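Local coordinates for protein endoglucanase (Clostridium thermocellum, PDB 2YIK) that probably hydrolyses internal beta-1,4-glucosidic bonds of cellulose as a family 9 glycoside hydrolase, at residues Leu299-Ala302 against Phe303-Asp307; Ser47-Phe50 against Tyr51-Asn54; Ile228-Met231 against Asn232-Thr236; Phe516-Ser519 against Ser520-Ile523. All coordinates share one frame; numbering follows the deposited sequence.

Interaction 1 (Leu299-Ala302 against Phe303-Asp307); sequences LDEA and FKYYD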
loop_
_atom_site.group_PDB
_atom_site.type_symbol
_atom_site.label_atom_id
_atom_site.label_comp_id
_atom_site.label_asym_id
_atom_site.label_seq_id
_atom_site.Cartn_x
_atom_site.Cartn_y
_atom_site.Cartn_z
ATOM N N LEU A 299 -15.591 9.733 13.075
ATOM C CA LEU A 299 -15.846 10.792 12.114
ATOM C C LEU A 299 -15.417 12.124 12.723
ATOM O O LEU A 299 -14.907 12.999 12.017
ATOM C CB LEU A 299 -17.325 10.842 11.736
ATOM C CG LEU A 299 -17.629 11.692 10.496
ATOM C CD1 LEU A 299 -16.924 11.104 9.259
ATOM C CD2 LEU A 299 -19.143 11.738 10.284
ATOM N N ASP A 300 -15.617 12.273 14.035
ATOM C CA ASP A 300 -15.228 13.498 14.732
ATOM C C ASP A 300 -13.710 13.653 14.706
ATOM O O ASP A 300 -13.193 14.764 14.599
ATOM C CB ASP A 300 -15.687 13.486 16.196
ATOM C CG ASP A 300 -17.184 13.687 16.350
ATOM O OD1 ASP A 300 -17.809 14.289 15.455
ATOM O OD2 ASP A 300 -17.737 13.255 17.385
ATOM N N GLU A 301 -12.995 12.538 14.826
ATOM C CA GLU A 301 -11.542 12.593 14.792
ATOM C C GLU A 301 -11.072 12.926 13.379
ATOM O O GLU A 301 -10.109 13.670 13.200
ATOM C CB GLU A 301 -10.938 11.265 15.254
ATOM C CG GLU A 301 -10.990 11.063 16.767
ATOM C CD GLU A 301 -10.290 12.179 17.524
ATOM O OE1 GLU A 301 -9.056 12.330 17.392
ATOM O OE2 GLU A 301 -10.982 12.920 18.246
ATOM N N ALA A 302 -11.758 12.381 12.377
ATOM C CA ALA A 302 -11.390 12.652 10.994
ATOM C C ALA A 302 -11.604 14.132 10.687
ATOM O O ALA A 302 -10.738 14.787 10.109
ATOM C CB ALA A 302 -12.210 11.792 10.046
ATOM N N PHE A 303 -12.754 14.658 11.095
ATOM C CA PHE A 303 -13.074 16.056 10.851
ATOM C C PHE A 303 -12.139 17.012 11.580
ATOM O O PHE A 303 -11.871 18.102 11.094
ATOM C CB PHE A 303 -14.527 16.360 11.243
ATOM C CG PHE A 303 -15.555 15.779 10.298
ATOM C CD1 PHE A 303 -15.178 15.243 9.067
ATOM C CD2 PHE A 303 -16.909 15.812 10.622
ATOM C CE1 PHE A 303 -16.130 14.753 8.168
ATOM C CE2 PHE A 303 -17.871 15.327 9.733
ATOM C CZ PHE A 303 -17.481 14.795 8.502
ATOM N N LYS A 304 -11.635 16.596 12.738
ATOM C CA LYS A 304 -10.726 17.427 13.524
ATOM C C LYS A 304 -9.399 17.715 12.806
ATOM O O LYS A 304 -8.848 18.807 12.926
ATOM C CB LYS A 304 -10.440 16.748 14.873
ATOM C CG LYS A 304 -9.611 17.575 15.866
ATOM C CD LYS A 304 -9.504 16.880 17.244
ATOM C CE LYS A 304 -10.889 16.578 17.837
ATOM N NZ LYS A 304 -10.856 15.899 19.190
ATOM N N TYR A 305 -8.897 16.752 12.042
ATOM C CA TYR A 305 -7.616 16.937 11.373
ATOM C C TYR A 305 -7.636 16.974 9.847
ATOM O O TYR A 305 -6.620 17.279 9.233
ATOM C CB TYR A 305 -6.644 15.852 11.843
ATOM C CG TYR A 305 -6.410 15.852 13.341
ATOM C CD1 TYR A 305 -5.588 16.809 13.943
ATOM C CD2 TYR A 305 -7.023 14.902 14.159
ATOM C CE1 TYR A 305 -5.381 16.818 15.327
ATOM C CE2 TYR A 305 -6.825 14.898 15.540
ATOM C CZ TYR A 305 -6.003 15.857 16.119
ATOM O OH TYR A 305 -5.802 15.854 17.482
ATOM N N TYR A 306 -8.782 16.681 9.242
ATOM C CA TYR A 306 -8.902 16.678 7.788
ATOM C C TYR A 306 -8.574 18.019 7.126
ATOM O O TYR A 306 -9.206 19.038 7.406
ATOM C CB TYR A 306 -10.312 16.234 7.376
ATOM C CG TYR A 306 -10.560 16.204 5.874
ATOM C CD1 TYR A 306 -9.630 15.631 5.000
ATOM C CD2 TYR A 306 -11.745 16.712 5.329
ATOM C CE1 TYR A 306 -9.874 15.564 3.620
ATOM C CE2 TYR A 306 -12.001 16.649 3.949
ATOM C CZ TYR A 306 -11.058 16.074 3.101
ATOM O OH TYR A 306 -11.279 16.023 1.736
ATOM N N ASP A 307 -7.576 18.001 6.246
ATOM C CA ASP A 307 -7.147 19.190 5.510
ATOM C C ASP A 307 -7.892 19.161 4.174
ATOM O O ASP A 307 -7.474 18.494 3.229
ATOM C CB ASP A 307 -5.625 19.143 5.284
ATOM C CG ASP A 307 -5.082 20.400 4.599
ATOM O OD1 ASP A 307 -5.891 21.253 4.169
ATOM O OD2 ASP A 307 -3.841 20.525 4.486
HETATM O O HOH W 1 -7.543 14.152 18.939
#
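Phe303 N donates to Leu299 O at 2.9 Å in a nearly straight bond, Lys304 N donates to Asp300 O, and Tyr306 N closes the last turn on Ala302 O at 2.9 Å before the chain leaves helical phi and psi at Tyr306. These i to i+4 bonds are mixed with weak i to i+3 bonds, from Lys304 N to Glu301 O and from Tyr305 N to Ala302 O, as helix 296-305 of the alpha/alpha barrel of the family 9 catalytic domain comes to its C-terminal end.

On one flank Leu299 and Phe303 form a CH-pi contact: Leu299 CG lies 3.9 Å from the centroid of the Phe303 ring, 22° off its normal. The first torsion of Leu299 holds CG beside its own carbonyl carbon (chi1 -166°), carrying the branch forward to the ring, and Leu299 O covers the same face. Helix 342-350 packs here too, Phe343 touching both side chains and Tyr347 meeting Phe303 edge-to-face.

The other flank is polar. Glu301 and Lys304 run side by side, and Lys304 NZ reaches Glu301 OE2 at 3.1 Å in a salt bridge, on the syn side and 20° out of the carboxylate plane. One residue back, Asp300 OD1 bridges to Arg346. Glu301 OE1 accepts from Tyr282 OH and lies at the edge of the Tyr305 ring, in its plane. A water spans the gap beyond: its oxygen is 2.8 Å from Glu301 OE1, to which it donates, and also 2.8 Å from Tyr305 OH.

Interaction 2 (Ser47-Phe50 against Tyr51-Asn54); sequences SMFF and YDAN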
loop_
_atom_site.group_PDB
_atom_site.type_symbol
_atom_site.label_atom_id
_atom_site.label_comp_id
_atom_site.label_asym_id
_atom_site.label_seq_id
_atom_site.Cartn_x
_atom_site.Cartn_y
_atom_site.Cartn_z
ATOM N N SER A 47 -0.766 -8.183 -12.182
ATOM C CA SER A 47 -0.385 -7.195 -11.167
ATOM C C SER A 47 -0.113 -7.727 -9.760
ATOM O O SER A 47 0.803 -7.253 -9.092
ATOM C CB SER A 47 -1.427 -6.063 -11.085
ATOM O OG SER A 47 -2.633 -6.481 -10.469
ATOM N N MET A 48 -0.890 -8.706 -9.307
ATOM C CA MET A 48 -0.700 -9.229 -7.956
ATOM C C MET A 48 0.508 -10.128 -7.765
ATOM O O MET A 48 0.985 -10.294 -6.640
ATOM C CB MET A 48 -1.966 -9.946 -7.479
ATOM C CG MET A 48 -3.098 -8.980 -7.196
ATOM S SD MET A 48 -4.674 -9.728 -6.745
ATOM C CE MET A 48 -5.365 -10.003 -8.325
ATOM N N PHE A 49 1.018 -10.698 -8.849
ATOM C CA PHE A 49 2.166 -11.585 -8.734
ATOM C C PHE A 49 3.420 -10.928 -8.193
ATOM O O PHE A 49 4.323 -11.619 -7.729
ATOM C CB PHE A 49 2.444 -12.262 -10.073
ATOM C CG PHE A 49 1.537 -13.416 -10.336
ATOM C CD1 PHE A 49 1.866 -14.696 -9.892
ATOM C CD2 PHE A 49 0.316 -13.216 -10.964
ATOM C CE1 PHE A 49 0.976 -15.757 -10.065
ATOM C CE2 PHE A 49 -0.573 -14.260 -11.141
ATOM C CZ PHE A 49 -0.244 -15.537 -10.694
ATOM N N PHE A 50 3.480 -9.601 -8.235
ATOM C CA PHE A 50 4.650 -8.926 -7.692
ATOM C C PHE A 50 4.671 -9.174 -6.195
ATOM O O PHE A 50 5.730 -9.303 -5.590
ATOM C CB PHE A 50 4.612 -7.414 -7.918
ATOM C CG PHE A 50 5.755 -6.698 -7.246
ATOM C CD1 PHE A 50 7.041 -6.775 -7.766
ATOM C CD2 PHE A 50 5.551 -5.974 -6.071
ATOM C CE1 PHE A 50 8.112 -6.182 -7.105
ATOM C CE2 PHE A 50 6.611 -5.381 -5.404
ATOM C CZ PHE A 50 7.893 -5.468 -5.929
ATOM N N TYR A 51 3.491 -9.243 -5.595
ATOM C CA TYR A 51 3.421 -9.464 -4.166
ATOM C C TYR A 51 3.913 -10.860 -3.811
ATOM O O TYR A 51 4.593 -11.037 -2.801
ATOM C CB TYR A 51 1.999 -9.190 -3.677
ATOM C CG TYR A 51 1.682 -7.716 -3.799
ATOM C CD1 TYR A 51 2.321 -6.780 -2.981
ATOM C CD2 TYR A 51 0.827 -7.244 -4.796
ATOM C CE1 TYR A 51 2.123 -5.408 -3.159
ATOM C CE2 TYR A 51 0.623 -5.877 -4.985
ATOM C CZ TYR A 51 1.277 -4.963 -4.167
ATOM O OH TYR A 51 1.119 -3.613 -4.382
ATOM N N ASP A 52 3.607 -11.844 -4.651
ATOM C CA ASP A 52 4.079 -13.199 -4.392
ATOM C C ASP A 52 5.604 -13.212 -4.408
ATOM O O ASP A 52 6.234 -13.956 -3.654
ATOM C CB ASP A 52 3.567 -14.178 -5.452
ATOM C CG ASP A 52 2.060 -14.298 -5.456
ATOM O OD1 ASP A 52 1.388 -13.253 -5.593
ATOM O OD2 ASP A 52 1.551 -15.434 -5.325
ATOM N N ALA A 53 6.193 -12.381 -5.265
ATOM C CA ALA A 53 7.645 -12.315 -5.385
ATOM C C ALA A 53 8.314 -11.659 -4.190
ATOM O O ALA A 53 9.513 -11.837 -3.980
ATOM C CB ALA A 53 8.031 -11.581 -6.666
ATOM N N ASN A 54 7.548 -10.900 -3.410
ATOM C CA ASN A 54 8.098 -10.221 -2.240
ATOM C C ASN A 54 7.669 -10.792 -0.892
ATOM O O ASN A 54 8.000 -10.223 0.147
ATOM C CB ASN A 54 7.765 -8.719 -2.261
ATOM C CG ASN A 54 8.698 -7.914 -3.161
ATOM O OD1 ASN A 54 8.959 -6.733 -2.910
ATOM N ND2 ASN A 54 9.185 -8.543 -4.218
#
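The short, weakly bonded helix 49-54 lies close to the zinc site of this family 9 catalytic domain, and two of its neighbouring rings, Phe50 and Tyr51, form a T-shaped pair. The edge of Phe50 points at the face of Tyr51, with ring centroids 6.0 Å apart and planes at 76°. Different first torsions set the two rings at the angle in which they meet: Phe50 CG is anti to the Phe50 N (chi1 175°), whereas Tyr51 CG stands beside the Tyr51 N. Tyr51 OH is fixed further out by Ile499 O.

Backbone evidence for the helix is mixed. Tyr51 N bonds to Met48 O at 2.9 Å, but from above the carbonyl plane, 49° out of it. Ala53 N bonds to Phe49 O at 3.2 Å, while the bond from Asn54 N to Phe50 O is weak. Asp52 OD1 comes within 3.2 Å of Met48 O, but both are acceptors, so the approach is not a hydrogen bond; the other oxygen, OD2, takes Leu65 N.

All eight residues are buried. Helices 151-167 and 499-516 pack against them, and the backbone of Asn54 is hydrogen-bonded to that of the zinc ligand His115, which ties this helix of the alpha/alpha-barrel domain to its zinc site.

Interaction 3 (Ile228-Met231 against Asn232-Thr236); sequences INYM and NFKDT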
loop_
_atom_site.group_PDB
_atom_site.type_symbol
_atom_site.label_atom_id
_atom_site.label_comp_id
_atom_site.label_asym_id
_atom_site.label_seq_id
_atom_site.Cartn_x
_atom_site.Cartn_y
_atom_site.Cartn_z
ATOM N N ILE A 228 -9.786 -1.788 6.767
ATOM C CA ILE A 228 -10.137 -2.156 5.400
ATOM C C ILE A 228 -10.268 -3.682 5.313
ATOM O O ILE A 228 -11.135 -4.195 4.602
ATOM C CB ILE A 228 -9.057 -1.661 4.403
ATOM C CG1 ILE A 228 -9.097 -0.129 4.339
ATOM C CG2 ILE A 228 -9.272 -2.280 3.014
ATOM C CD1 ILE A 228 -7.938 0.491 3.621
ATOM N N ASN A 229 -9.414 -4.396 6.048
ATOM C CA ASN A 229 -9.435 -5.857 6.056
ATOM C C ASN A 229 -10.791 -6.311 6.597
ATOM O O ASN A 229 -11.389 -7.265 6.095
ATOM C CB ASN A 229 -8.307 -6.410 6.933
ATOM C CG ASN A 229 -7.808 -7.767 6.460
ATOM O OD1 ASN A 229 -7.460 -8.635 7.269
ATOM N ND2 ASN A 229 -7.755 -7.952 5.149
ATOM N N TYR A 230 -11.272 -5.621 7.629
ATOM C CA TYR A 230 -12.569 -5.944 8.196
ATOM C C TYR A 230 -13.618 -5.755 7.105
ATOM O O TYR A 230 -14.445 -6.640 6.866
ATOM C CB TYR A 230 -12.895 -5.029 9.379
ATOM C CG TYR A 230 -14.372 -4.986 9.700
ATOM C CD1 TYR A 230 -14.979 -5.983 10.465
ATOM C CD2 TYR A 230 -15.179 -3.974 9.183
ATOM C CE1 TYR A 230 -16.363 -5.967 10.709
ATOM C CE2 TYR A 230 -16.553 -3.951 9.413
ATOM C CZ TYR A 230 -17.136 -4.946 10.176
ATOM O OH TYR A 230 -18.489 -4.891 10.410
ATOM N N MET A 231 -13.580 -4.602 6.438
ATOM C CA MET A 231 -14.541 -4.299 5.381
ATOM C C MET A 231 -14.543 -5.357 4.282
ATOM O O MET A 231 -15.592 -5.689 3.735
ATOM C CB MET A 231 -14.252 -2.929 4.750
ATOM C CG MET A 231 -14.509 -1.718 5.640
ATOM S SD MET A 231 -16.180 -1.608 6.322
ATOM C CE MET A 231 -17.154 -1.200 4.884
ATOM N N ASN A 232 -13.365 -5.888 3.969
ATOM C CA ASN A 232 -13.222 -6.897 2.924
ATOM C C ASN A 232 -13.634 -8.310 3.341
ATOM O O ASN A 232 -14.016 -9.116 2.494
ATOM C CB ASN A 232 -11.768 -6.919 2.421
ATOM C CG ASN A 232 -11.443 -5.749 1.497
ATOM O OD1 ASN A 232 -10.300 -5.304 1.427
ATOM N ND2 ASN A 232 -12.443 -5.262 0.775
ATOM N N PHE A 233 -13.575 -8.610 4.636
ATOM C CA PHE A 233 -13.913 -9.951 5.111
ATOM C C PHE A 233 -15.142 -10.102 6.004
ATOM O O PHE A 233 -15.505 -11.225 6.357
ATOM C CB PHE A 233 -12.715 -10.547 5.846
ATOM C CG PHE A 233 -11.571 -10.906 4.948
ATOM C CD1 PHE A 233 -11.594 -12.081 4.202
ATOM C CD2 PHE A 233 -10.479 -10.051 4.822
ATOM C CE1 PHE A 233 -10.539 -12.405 3.336
ATOM C CE2 PHE A 233 -9.422 -10.360 3.963
ATOM C CZ PHE A 233 -9.450 -11.538 3.218
ATOM N N LYS A 234 -15.792 -9.000 6.358
ATOM C CA LYS A 234 -16.946 -9.070 7.254
ATOM C C LYS A 234 -18.098 -9.987 6.864
ATOM O O LYS A 234 -18.845 -10.437 7.734
ATOM C CB LYS A 234 -17.504 -7.671 7.521
ATOM C CG LYS A 234 -18.030 -6.939 6.297
ATOM C CD LYS A 234 -18.457 -5.542 6.699
ATOM C CE LYS A 234 -18.623 -4.629 5.500
ATOM N NZ LYS A 234 -20.030 -4.563 5.034
ATOM N N ASP A 235 -18.260 -10.257 5.575
ATOM C CA ASP A 235 -19.356 -11.112 5.129
ATOM C C ASP A 235 -18.851 -12.512 4.869
ATOM O O ASP A 235 -19.532 -13.505 5.133
ATOM C CB ASP A 235 -19.976 -10.550 3.846
ATOM C CG ASP A 235 -20.548 -9.158 4.039
ATOM O OD1 ASP A 235 -21.438 -8.999 4.904
ATOM O OD2 ASP A 235 -20.112 -8.223 3.333
ATOM N N THR A 236 -17.619 -12.568 4.384
ATOM C CA THR A 236 -16.952 -13.800 4.019
ATOM C C THR A 236 -16.294 -14.609 5.146
ATOM O O THR A 236 -16.289 -15.841 5.099
ATOM C CB THR A 236 -15.945 -13.468 2.869
ATOM O OG1 THR A 236 -16.441 -14.028 1.649
ATOM C CG2 THR A 236 -14.543 -13.974 3.148
#
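Asn232 N donates to Ile228 O at 2.9 Å, Phe233 N to Asn229 O at 3.0 Å and Lys234 N to Tyr230 O at 2.8 Å. All are i to i+4 backbone bonds. Tyr230 O has a second, weak donor in Phe233 N, an i to i+3 bond of the kind met where a helix runs out.

Two rings are engaged, on different flanks. Lys234 CB sits over one face of the Tyr230 ring in a CH-pi contact, 4.0 Å from the centroid and 22° off the normal, and Lys234 CD continues across the ring to Tyr230 CE2 at 3.7 Å. The chi1 of Lys234, 62°, puts CG between its backbone N and carbonyl carbon and directs a chain that is extended as far as CE across the Tyr230 ring. Asn229 meets Phe233 differently: ND2 approaches the ring edge in plane, 3.2 Å from Phe233 CE2, with amide and ring planes 75° apart. Asn229 OD1 is bonded to Ser244 OG.

These groups ring the C-terminal end of helix 216-233, a member of the family 9 alpha/alpha barrel with helices 124-140, 151-167, 238-257 and 279-293 packed around it. Phe233 meets Tyr240 edge-to-face, and Met231 packs on Trp288.

Van der Waals contact joins Met231 to Lys234: bent at chi2 and chi3, Met231 runs alongside Lys234 and brings its methyl CE to 3.8 Å from the methylene CE of Lys234.

Interaction 4 (Phe516-Ser519 against Ser520-Ile523); sequences FGDS and SMQI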
loop_
_atom_site.group_PDB
_atom_site.type_symbol
_atom_site.label_atom_id
_atom_site.label_comp_id
_atom_site.label_asym_id
_atom_site.label_seq_id
_atom_site.Cartn_x
_atom_site.Cartn_y
_atom_site.Cartn_z
ATOM N N PHE A 516 -14.397 -0.955 -18.969
ATOM C CA PHE A 516 -13.964 -1.248 -20.334
ATOM C C PHE A 516 -13.709 -2.709 -20.708
ATOM O O PHE A 516 -13.294 -2.987 -21.832
ATOM C CB PHE A 516 -12.693 -0.443 -20.645
ATOM C CG PHE A 516 -12.822 1.034 -20.373
ATOM C CD1 PHE A 516 -13.717 1.811 -21.103
ATOM C CD2 PHE A 516 -12.070 1.638 -19.371
ATOM C CE1 PHE A 516 -13.868 3.171 -20.845
ATOM C CE2 PHE A 516 -12.208 2.996 -19.100
ATOM C CZ PHE A 516 -13.110 3.767 -19.837
ATOM N N GLY A 517 -13.950 -3.648 -19.798
ATOM C CA GLY A 517 -13.703 -5.041 -20.132
ATOM C C GLY A 517 -14.658 -5.637 -21.160
ATOM O O GLY A 517 -15.856 -5.346 -21.107
ATOM N N ASP A 518 -14.135 -6.431 -22.110
ATOM C CA ASP A 518 -14.973 -7.117 -23.122
ATOM C C ASP A 518 -14.820 -8.588 -22.871
ATOM O O ASP A 518 -14.156 -9.030 -21.930
ATOM C CB ASP A 518 -14.518 -7.056 -24.597
ATOM C CG ASP A 518 -13.778 -5.829 -24.972
ATOM O OD1 ASP A 518 -14.426 -4.779 -25.130
ATOM O OD2 ASP A 518 -12.546 -5.929 -25.156
ATOM N N SER A 519 -15.383 -9.342 -23.805
ATOM C CA SER A 519 -15.297 -10.786 -23.777
ATOM C C SER A 519 -13.920 -11.105 -24.360
ATOM O O SER A 519 -13.406 -12.211 -24.200
ATOM C CB SER A 519 -16.397 -11.388 -24.652
ATOM O OG SER A 519 -16.382 -10.812 -25.954
ATOM N N SER A 520 -13.314 -10.128 -25.032
ATOM C CA SER A 520 -11.999 -10.356 -25.616
ATOM C C SER A 520 -10.922 -10.324 -24.529
ATOM O O SER A 520 -9.816 -10.849 -24.720
ATOM C CB SER A 520 -11.688 -9.293 -26.667
ATOM O OG SER A 520 -11.018 -8.186 -26.077
ATOM N N MET A 521 -11.242 -9.731 -23.381
ATOM C CA MET A 521 -10.277 -9.634 -22.290
ATOM C C MET A 521 -10.320 -10.824 -21.350
ATOM O O MET A 521 -11.073 -10.826 -20.375
ATOM C CB MET A 521 -10.510 -8.340 -21.513
ATOM C CG MET A 521 -10.181 -7.118 -22.334
ATOM S SD MET A 521 -10.303 -5.614 -21.392
ATOM C CE MET A 521 -10.406 -4.421 -22.731
ATOM N N GLN A 522 -9.490 -11.822 -21.648
ATOM C CA GLN A 522 -9.411 -13.051 -20.864
ATOM C C GLN A 522 -8.127 -13.106 -20.048
ATOM O O GLN A 522 -7.102 -12.589 -20.479
ATOM C CB GLN A 522 -9.432 -14.268 -21.794
ATOM C CG GLN A 522 -10.670 -14.395 -22.662
ATOM C CD GLN A 522 -11.945 -14.327 -21.849
ATOM O OE1 GLN A 522 -11.992 -14.798 -20.699
ATOM N NE2 GLN A 522 -12.993 -13.749 -22.435
ATOM N N ILE A 523 -8.181 -13.731 -18.873
ATOM C CA ILE A 523 -6.979 -13.863 -18.063
ATOM C C ILE A 523 -6.121 -14.931 -18.743
ATOM O O ILE A 523 -6.599 -15.652 -19.623
ATOM C CB ILE A 523 -7.286 -14.265 -16.564
ATOM C CG1 ILE A 523 -7.887 -15.680 -16.466
ATOM C CG2 ILE A 523 -8.158 -13.197 -15.911
ATOM C CD1 ILE A 523 -8.964 -15.976 -17.487
#
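Ser520 OG donates to Asp518 OD2 at 2.9 Å, meeting the carboxylate oxygen on its anti side and 24° out of the carboxylate plane. The bond bridges a type I beta turn at Asp518-Met521, which follows helix 499-516 once Gly517 has left helical phi and psi. Evidence for the turn is twofold: the central residues Ser519 and Ser520 both have phi and psi near the type I values, and Met521 N returns to Asp518 O, although at 3.3 Å that bond is weak. The side-chain bond lies within the same turn as this weak backbone closure, on an exposed corner of the surface.

Gln522 NE2 comes so near Ser519 O that the modelled position is doubtful, and little can rest on it.

Met521, in contrast to its exposed neighbours, is buried. Its chain is extended beyond CG and runs back across Asp518 toward the helix end. Met521 SD passes Gly517 CA at 3.7 Å, and Asp518 OD2 lies 3.6 Å from Met521 CE, so this carboxylate oxygen has a methyl as well as a hydroxyl beside it. Asn39 and Tyr40, at the start of the modelled chain, pack on the same side chain. Its methyl CE ends 3.3 Å from Phe516 O.

Overall arrangement
The four contacts are local and lie in series along the chain, in the order 47-54, 228-236, 299-307 and 516-523, and no two of them touch. Interaction 2 is the one near the predicted active-site residue and the zinc: its Phe50 side chain is about 9 Å from that of His451, and its Asn54 side chain about 8 Å from the bound zinc. Interactions 1 and 2 lie on opposite sides of the chain's centre, their centres 34 Å apart. Interaction 1 instead comes near a calcium ion, about 8 Å from the Phe303 side chain. Interactions 1 and 3 both sit at helix ends and both pack on helices 238-257 and 279-293. Interaction 4 approaches interaction 2 to about 9 Å between nearest atoms.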